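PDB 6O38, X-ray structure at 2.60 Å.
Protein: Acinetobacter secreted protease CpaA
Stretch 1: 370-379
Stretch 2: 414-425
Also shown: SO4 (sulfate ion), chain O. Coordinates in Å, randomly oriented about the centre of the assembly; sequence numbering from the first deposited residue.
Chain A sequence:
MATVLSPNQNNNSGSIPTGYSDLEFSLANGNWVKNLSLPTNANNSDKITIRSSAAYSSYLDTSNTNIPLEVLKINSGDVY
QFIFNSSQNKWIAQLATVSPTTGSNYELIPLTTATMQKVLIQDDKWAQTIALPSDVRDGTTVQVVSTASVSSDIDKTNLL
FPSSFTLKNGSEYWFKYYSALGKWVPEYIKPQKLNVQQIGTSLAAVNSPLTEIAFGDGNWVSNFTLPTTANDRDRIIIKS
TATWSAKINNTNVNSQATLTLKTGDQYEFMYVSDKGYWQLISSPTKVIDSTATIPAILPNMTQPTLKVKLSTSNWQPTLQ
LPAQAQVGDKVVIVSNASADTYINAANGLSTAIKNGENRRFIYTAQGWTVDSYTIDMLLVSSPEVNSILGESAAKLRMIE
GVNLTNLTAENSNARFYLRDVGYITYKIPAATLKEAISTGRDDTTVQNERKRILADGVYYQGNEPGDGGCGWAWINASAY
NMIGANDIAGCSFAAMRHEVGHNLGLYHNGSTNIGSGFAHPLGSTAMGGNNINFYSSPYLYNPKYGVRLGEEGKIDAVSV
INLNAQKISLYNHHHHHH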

ATOM      1  N   VAL A 370       7.886  25.189  -8.679  1.00 33.43           N
ATOM      2  CA  VAL A 370       7.898  24.646  -7.325  1.00 33.63           C
ATOM      3  C   VAL A 370       6.583  23.928  -7.056  1.00 33.37           C
ATOM      4  O   VAL A 370       5.498  24.460  -7.324  1.00 34.16           O
ATOM      5  CB  VAL A 370       8.145  25.771  -6.306  1.00 35.25           C
ATOM      6  CG1 VAL A 370       7.735  25.331  -4.909  1.00 35.58           C
ATOM      7  CG2 VAL A 370       9.604  26.199  -6.333  1.00 35.45           C
ATOM      8  N   ASP A 371       6.673  22.708  -6.518  1.00 37.54           N
ATOM      9  CA  ASP A 371       5.491  21.891  -6.275  1.00 37.18           C
ATOM     10  C   ASP A 371       5.393  21.407  -4.831  1.00 37.66           C
ATOM     11  O   ASP A 371       4.552  20.550  -4.534  1.00 37.30           O
ATOM     12  CB  ASP A 371       5.469  20.692  -7.235  1.00 35.71           C
ATOM     13  CG  ASP A 371       4.090  20.059  -7.352  1.00 35.77           C
ATOM     14  OD1 ASP A 371       3.113  20.794  -7.607  1.00 36.69           O
ATOM     15  OD2 ASP A 371       3.986  18.824  -7.189  1.00 35.10           O
ATOM     16  N   SER A 372       6.218  21.929  -3.925  1.00 37.15           N
ATOM     17  CA  SER A 372       6.140  21.536  -2.525  1.00 37.36           C
ATOM     18  C   SER A 372       6.787  22.610  -1.665  1.00 38.59           C
ATOM     19  O   SER A 372       7.712  23.300  -2.100  1.00 38.98           O
ATOM     20  CB  SER A 372       6.817  20.183  -2.278  1.00 36.37           C
ATOM     21  OG  SER A 372       8.213  20.259  -2.511  1.00 36.32           O
ATOM     22  N   TYR A 373       6.282  22.744  -0.441  1.00 38.05           N
ATOM     23  CA  TYR A 373       6.825  23.661   0.550  1.00 39.30           C
ATOM     24  C   TYR A 373       7.306  22.872   1.758  1.00 39.29           C
ATOM     25  O   TYR A 373       6.627  21.949   2.219  1.00 38.80           O
ATOM     26  CB  TYR A 373       5.782  24.699   0.976  1.00 40.64           C
ATOM     27  CG  TYR A 373       5.141  25.424  -0.185  1.00 41.04           C
ATOM     28  CD1 TYR A 373       5.783  26.492  -0.800  1.00 41.79           C
ATOM     29  CD2 TYR A 373       3.898  25.040  -0.668  1.00 40.76           C
ATOM     30  CE1 TYR A 373       5.204  27.159  -1.863  1.00 42.38           C
ATOM     31  CE2 TYR A 373       3.310  25.701  -1.732  1.00 41.32           C
ATOM     32  CZ  TYR A 373       3.968  26.759  -2.325  1.00 42.26           C
ATOM     33  OH  TYR A 373       3.387  27.421  -3.384  1.00 43.10           O
ATOM     34  N   THR A 374       8.477  23.237   2.273  1.00 40.90           N
ATOM     35  CA  THR A 374       9.103  22.502   3.364  1.00 41.00           C
ATOM     36  C   THR A 374       8.628  23.064   4.699  1.00 42.03           C
ATOM     37  O   THR A 374       8.820  24.251   4.983  1.00 43.14           O
ATOM     38  CB  THR A 374      10.625  22.579   3.267  1.00 41.38           C
ATOM     39  OG1 THR A 374      11.053  22.014   2.021  1.00 40.46           O
ATOM     40  CG2 THR A 374      11.270  21.814   4.412  1.00 41.68           C
ATOM     41  N   ILE A 375       8.019  22.210   5.514  1.00 42.00           N
ATOM     42  CA  ILE A 375       7.564  22.574   6.850  1.00 43.25           C
ATOM     43  C   ILE A 375       8.561  21.998   7.848  1.00 44.02           C
ATOM     44  O   ILE A 375       8.641  20.778   8.026  1.00 43.71           O
ATOM     45  CB  ILE A 375       6.142  22.068   7.122  1.00 43.16           C
ATOM     46  CG1 ILE A 375       5.161  22.670   6.113  1.00 42.52           C
ATOM     47  CG2 ILE A 375       5.719  22.399   8.546  1.00 44.56           C
ATOM     48  CD1 ILE A 375       3.739  22.178   6.274  1.00 42.48           C
ATOM     49  N   ASP A 376       9.327  22.872   8.497  1.00 47.67           N
ATOM     50  CA  ASP A 376      10.332  22.433   9.456  1.00 48.16           C
ATOM     51  C   ASP A 376       9.665  22.067  10.776  1.00 48.58           C
ATOM     52  O   ASP A 376       8.841  22.825  11.298  1.00 49.28           O
ATOM     53  CB  ASP A 376      11.376  23.528   9.674  1.00 49.36           C
ATOM     54  CG  ASP A 376      12.299  23.698   8.481  1.00 49.17           C
ATOM     55  OD1 ASP A 376      12.383  22.765   7.655  1.00 48.20           O
ATOM     56  OD2 ASP A 376      12.941  24.764   8.371  1.00 50.11           O
HETATM   57  N   MSE A 377      10.022  20.904  11.314  1.00 49.84           N
HETATM   58  CA  MSE A 377       9.397  20.406  12.534  1.00 50.25           C
HETATM   59  C   MSE A 377      10.404  20.180  13.658  1.00 50.99           C
HETATM   60  O   MSE A 377      11.532  19.748  13.421  1.00 50.78           O
HETATM   61  CB  MSE A 377       8.646  19.102  12.248  1.00 52.16           C
HETATM   62  CG  MSE A 377       7.492  19.243  11.268  1.00 51.49           C
HETATM   63 SE   MSE A 377       5.967  20.202  12.014  0.51 52.51          SE
HETATM   64  CE  MSE A 377       5.506  18.966  13.448  1.00 52.81           C
ATOM     65  N   LEU A 378       9.983  20.479  14.883  1.00 53.68           N
ATOM     66  CA  LEU A 378      10.764  20.198  16.081  1.00 54.47           C
ATOM     67  C   LEU A 378      10.177  18.972  16.766  1.00 54.21           C
ATOM     68  O   LEU A 378       9.002  18.974  17.147  1.00 54.40           O
ATOM     69  CB  LEU A 378      10.765  21.395  17.031  1.00 55.85           C
ATOM     70  CG  LEU A 378      11.283  21.130  18.447  1.00 56.98           C
ATOM     71  CD1 LEU A 378      12.742  20.701  18.421  1.00 57.16           C
ATOM     72  CD2 LEU A 378      11.092  22.352  19.333  1.00 58.49           C
ATOM     73  N   LEU A 379      10.988  17.930  16.916  1.00 55.35           N
ATOM     74  CA  LEU A 379      10.550  16.676  17.514  1.00 56.28           C
ATOM     75  C   LEU A 379      10.935  16.666  18.987  1.00 58.84           C
ATOM     76  O   LEU A 379      12.118  16.788  19.325  1.00 59.77           O
ATOM     77  CB  LEU A 379      11.163  15.483  16.782  1.00 55.37           C
ATOM     78  CG  LEU A 379      10.928  15.445  15.270  1.00 52.92           C
ATOM     79  CD1 LEU A 379      11.521  14.183  14.660  1.00 52.33           C
ATOM     80  CD2 LEU A 379       9.445  15.557  14.949  1.00 52.15           C
ATOM     81  N   ALA A 414       0.049  16.425  -2.436  1.00 37.11           N
ATOM     82  CA  ALA A 414       0.038  17.474  -1.428  1.00 38.37           C
ATOM     83  C   ALA A 414       1.355  18.234  -1.476  1.00 38.53           C
ATOM     84  O   ALA A 414       2.432  17.631  -1.438  1.00 38.00           O
ATOM     85  CB  ALA A 414      -0.190  16.883  -0.038  1.00 38.95           C
ATOM     86  N   ARG A 415       1.270  19.559  -1.563  1.00 38.33           N
ATOM     87  CA  ARG A 415       2.449  20.391  -1.798  1.00 38.70           C
ATOM     88  C   ARG A 415       3.146  20.739  -0.481  1.00 39.56           C
ATOM     89  O   ARG A 415       3.336  21.902  -0.129  1.00 40.85           O
ATOM     90  CB  ARG A 415       2.058  21.650  -2.563  1.00 39.79           C
ATOM     91  CG  ARG A 415       1.445  21.386  -3.929  1.00 39.13           C
ATOM     92  CD  ARG A 415       1.489  22.631  -4.797  1.00 40.26           C
ATOM     93  NE  ARG A 415       0.719  22.470  -6.026  1.00 39.83           N
ATOM     94  CZ  ARG A 415      -0.567  22.785  -6.148  1.00 40.67           C
ATOM     95  NH1 ARG A 415      -1.230  23.286  -5.114  1.00 42.11           N
ATOM     96  NH2 ARG A 415      -1.190  22.605  -7.304  1.00 39.84           N
ATOM     97  N   PHE A 416       3.533  19.697   0.253  1.00 36.71           N
ATOM     98  CA  PHE A 416       4.319  19.905   1.460  1.00 37.90           C
ATOM     99  C   PHE A 416       5.126  18.654   1.772  1.00 37.73           C
ATOM    100  O   PHE A 416       4.744  17.541   1.405  1.00 37.05           O
ATOM    101  CB  PHE A 416       3.437  20.283   2.660  1.00 39.18           C
ATOM    102  CG  PHE A 416       2.838  19.104   3.378  1.00 39.31           C
ATOM    103  CD1 PHE A 416       1.691  18.494   2.902  1.00 38.77           C
ATOM    104  CD2 PHE A 416       3.415  18.618   4.540  1.00 40.01           C
ATOM    105  CE1 PHE A 416       1.135  17.416   3.565  1.00 39.05           C
ATOM    106  CE2 PHE A 416       2.866  17.538   5.207  1.00 40.30           C
ATOM    107  CZ  PHE A 416       1.723  16.936   4.718  1.00 39.87           C
ATOM    108  N   TYR A 417       6.251  18.865   2.452  1.00 39.02           N
ATOM    109  CA  TYR A 417       7.041  17.802   3.051  1.00 39.06           C
ATOM    110  C   TYR A 417       7.415  18.214   4.466  1.00 40.00           C
ATOM    111  O   TYR A 417       7.589  19.401   4.754  1.00 40.32           O
ATOM    112  CB  TYR A 417       8.326  17.504   2.263  1.00 38.05           C
ATOM    113  CG  TYR A 417       8.129  16.824   0.928  1.00 36.86           C
ATOM    114  CD1 TYR A 417       7.906  15.455   0.850  1.00 36.77           C
ATOM    115  CD2 TYR A 417       8.203  17.544  -0.257  1.00 35.88           C
ATOM    116  CE1 TYR A 417       7.740  14.827  -0.371  1.00 35.65           C
ATOM    117  CE2 TYR A 417       8.040  16.925  -1.481  1.00 34.81           C
ATOM    118  CZ  TYR A 417       7.809  15.568  -1.532  1.00 34.66           C
ATOM    119  OH  TYR A 417       7.646  14.950  -2.751  1.00 33.74           O
ATOM    120  N   LEU A 418       7.536  17.227   5.347  1.00 41.75           N
ATOM    121  CA  LEU A 418       8.004  17.470   6.703  1.00 42.42           C
ATOM    122  C   LEU A 418       9.508  17.246   6.768  1.00 42.14           C
ATOM    123  O   LEU A 418      10.017  16.249   6.245  1.00 41.53           O
ATOM    124  CB  LEU A 418       7.288  16.563   7.705  1.00 42.81           C
ATOM    125  CG  LEU A 418       5.805  16.845   7.948  1.00 43.29           C
ATOM    126  CD1 LEU A 418       5.298  16.031   9.127  1.00 43.79           C
ATOM    127  CD2 LEU A 418       5.563  18.331   8.171  1.00 44.03           C
ATOM    128  N   ARG A 419      10.213  18.183   7.394  1.00 44.55           N
ATOM    129  CA  ARG A 419      11.652  18.087   7.604  1.00 44.68           C
ATOM    130  C   ARG A 419      11.934  18.312   9.080  1.00 45.96           C
ATOM    131  O   ARG A 419      11.569  19.358   9.628  1.00 46.50           O
ATOM    132  CB  ARG A 419      12.401  19.107   6.741  1.00 43.99           C
ATOM    133  CG  ARG A 419      13.841  19.366   7.152  1.00 44.43           C
ATOM    134  CD  ARG A 419      14.547  20.221   6.109  1.00 43.71           C
ATOM    135  NE  ARG A 419      15.849  20.703   6.562  1.00 44.32           N
ATOM    136  CZ  ARG A 419      16.082  21.942   6.979  1.00 44.84           C
ATOM    137  NH1 ARG A 419      17.298  22.293   7.372  1.00 45.47           N
ATOM    138  NH2 ARG A 419      15.101  22.835   6.998  1.00 44.85           N
ATOM    139  N   ASP A 420      12.572  17.338   9.724  1.00 49.34           N
ATOM    140  CA  ASP A 420      12.927  17.485  11.128  1.00 50.24           C
ATOM    141  C   ASP A 420      14.236  18.261  11.229  1.00 50.49           C
ATOM    142  O   ASP A 420      15.254  17.864  10.651  1.00 50.10           O
ATOM    143  CB  ASP A 420      13.017  16.124  11.824  1.00 50.51           C
ATOM    144  CG  ASP A 420      14.293  15.368  11.502  1.00 50.37           C
ATOM    145  OD1 ASP A 420      14.570  15.136  10.307  1.00 49.56           O
ATOM    146  OD2 ASP A 420      15.025  15.016  12.451  1.00 51.19           O
ATOM    147  N   VAL A 421      14.191  19.403  11.912  1.00 49.79           N
ATOM    148  CA  VAL A 421      15.355  20.265  12.073  1.00 50.29           C
ATOM    149  C   VAL A 421      15.915  20.223  13.481  1.00 51.65           C
ATOM    150  O   VAL A 421      16.894  20.928  13.769  1.00 52.18           O
ATOM    151  CB  VAL A 421      15.033  21.715  11.668  1.00 50.58           C
ATOM    152  CG1 VAL A 421      14.671  21.778  10.194  1.00 49.67           C
ATOM    153  CG2 VAL A 421      13.895  22.258  12.515  1.00 51.30           C
ATOM    154  N   GLY A 422      15.333  19.422  14.369  1.00 53.42           N
ATOM    155  CA  GLY A 422      15.819  19.320  15.729  1.00 54.43           C
ATOM    156  C   GLY A 422      15.117  18.240  16.526  1.00 54.95           C
ATOM    157  O   GLY A 422      13.939  17.955  16.294  1.00 54.51           O
ATOM    158  N   TYR A 423      15.834  17.630  17.466  1.00 59.06           N
ATOM    159  CA  TYR A 423      15.276  16.592  18.324  1.00 59.62           C
ATOM    160  C   TYR A 423      15.744  16.843  19.748  1.00 61.40           C
ATOM    161  O   TYR A 423      16.948  16.835  20.017  1.00 62.06           O
ATOM    162  CB  TYR A 423      15.700  15.196  17.852  1.00 59.28           C
ATOM    163  CG  TYR A 423      15.252  14.069  18.759  1.00 60.60           C
ATOM    164  CD1 TYR A 423      14.013  13.467  18.588  1.00 60.26           C
ATOM    165  CD2 TYR A 423      16.072  13.602  19.779  1.00 62.49           C
ATOM    166  CE1 TYR A 423      13.600  12.435  19.412  1.00 61.57           C
ATOM    167  CE2 TYR A 423      15.669  12.575  20.607  1.00 64.27           C
ATOM    168  CZ  TYR A 423      14.433  11.994  20.420  1.00 63.58           C
ATOM    169  OH  TYR A 423      14.031  10.967  21.243  1.00 65.48           O
ATOM    170  N   ILE A 424      14.797  17.068  20.657  1.00 59.68           N
ATOM    171  CA  ILE A 424      15.106  17.373  22.047  1.00 61.81           C
ATOM    172  C   ILE A 424      14.372  16.388  22.944  1.00 63.49           C
ATOM    173  O   ILE A 424      13.269  15.929  22.629  1.00 62.58           O
ATOM    174  CB  ILE A 424      14.747  18.828  22.431  1.00 61.93           C
ATOM    175  CG1 ILE A 424      13.236  19.059  22.347  1.00 61.58           C
ATOM    176  CG2 ILE A 424      15.498  19.813  21.551  1.00 60.77           C
ATOM    177  CD1 ILE A 424      12.798  20.413  22.863  1.00 62.25           C
ATOM    178  N   THR A 425      15.005  16.052  24.063  1.00 64.79           N
ATOM    179  CA  THR A 425      14.400  15.219  25.092  1.00 66.91           C
ATOM    180  C   THR A 425      13.903  16.124  26.211  1.00 68.61           C
ATOM    181  O   THR A 425      14.698  16.829  26.842  1.00 70.04           O
ATOM    182  CB  THR A 425      15.400  14.196  25.631  1.00 69.00           C
ATOM    183  OG1 THR A 425      15.590  13.154  24.665  1.00 67.67           O
ATOM    184  CG2 THR A 425      14.900  13.596  26.939  1.00 71.80           C
TER
HETATM  185  S   SO4 O 603      19.674  24.581   7.552  0.68 51.73           S
HETATM  186  O1  SO4 O 603      18.413  25.286   7.763  0.68 51.73           O
HETATM  187  O2  SO4 O 603      20.515  25.352   6.641  0.68 51.73           O
HETATM  188  O3  SO4 O 603      20.361  24.421   8.831  0.68 51.73           O
HETATM  189  O4  SO4 O 603      19.410  23.267   6.974  0.68 51.73           O

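Neighbouring parallel strands are held in register by their backbones, while the side chains, alternating between two faces, decide what each face can do. The pairing of 373-379 with 416-425 in the secreted protease CpaA illustrates the principle, burying about 1000 Å² between the two stretches, both sides summed.

The backbone ladder has the staggered pattern of parallel sheet, in which one residue gives its NH and its CO to two different partners. Ile 375 N donates to Tyr 417 O at 2.9 Å, and Ile 375 O accepts from Arg 419 N at 3.1 Å. Met 377 repeats this, its N lying 2.8 Å from Arg 419 O and its O 3.1 Å from Val 421 N. The regular step then breaks: Leu 379 N bonds to Gly 422 O at 3.0 Å rather than to the carbonyl of Val 421. Val 421, with phi/psi of -108/1, departs from extended geometry, and the register gains one residue on the second strand. Beyond this irregularity the pairing resumes, with Ile 424 N 3.0 Å from Leu 379 O.

One face carries Tyr 373, Ile 375, Met 377 and Leu 379 alongside Phe 416, Leu 418, Asp 420 and Tyr 423. Ile 375, Met 377, Leu 379, Phe 416 and Leu 418 are all buried, and their apolar side chains suit a place where they pack against one another or against neighbours across the strands. All four from the first strand hold chi1 in the m well. The chi1 m, chi2 t form of Ile 375 carries CD1 to 4.0 Å from Phe 416 CD2, while its CB packs 3.9 Å from Leu 418 CD2. Leu 418, also m and t, places that same CD2 3.8 Å from Met 377 CG, so one methyl bridges two successive residues of the facing pattern. Met 377, a selenomethionine, is m at all three chi angles and therefore folded rather than extended. Phe 416 adopts p, and the end of its ring leads away from the first strand. Leu 379, m and t, sets CD1 3.7 Å from Asp 420 CB; Leu 379 CB lies 3.9 Å from Tyr 423 CD1.

The other face is more polar. Arg 419 is t through chi3, and this extended chain lets NH2 reach Asp 376 OD1 at 2.8 Å in a salt bridge whose hydrogen bond is bent and weak. Asp 376, at chi1 m, turns its carboxylate nearer the second strand to meet it. Arg 419 NH1 also makes a weak hydrogen bond to sulfate O1 at 3.2 Å, the ion probably coming from the crystallisation liquor. On the same face, Thr 374 CG2 packs 3.7 Å from Arg 419 CB. Farther along, Leu 378 (t, p) brings CD1 3.7 Å from Gly 422 O; an ideal CB on the glycine would sit only 3.5 Å from that methyl.

At the entrance to the ladder, a second salt bridge joins Asp 371 OD1 to Arg 415 NE at 3.3 Å, again with a weak hydrogen bond. Asp 371 at t brings its carboxylate nearer, and OD1 meets the guanidinium at its edge.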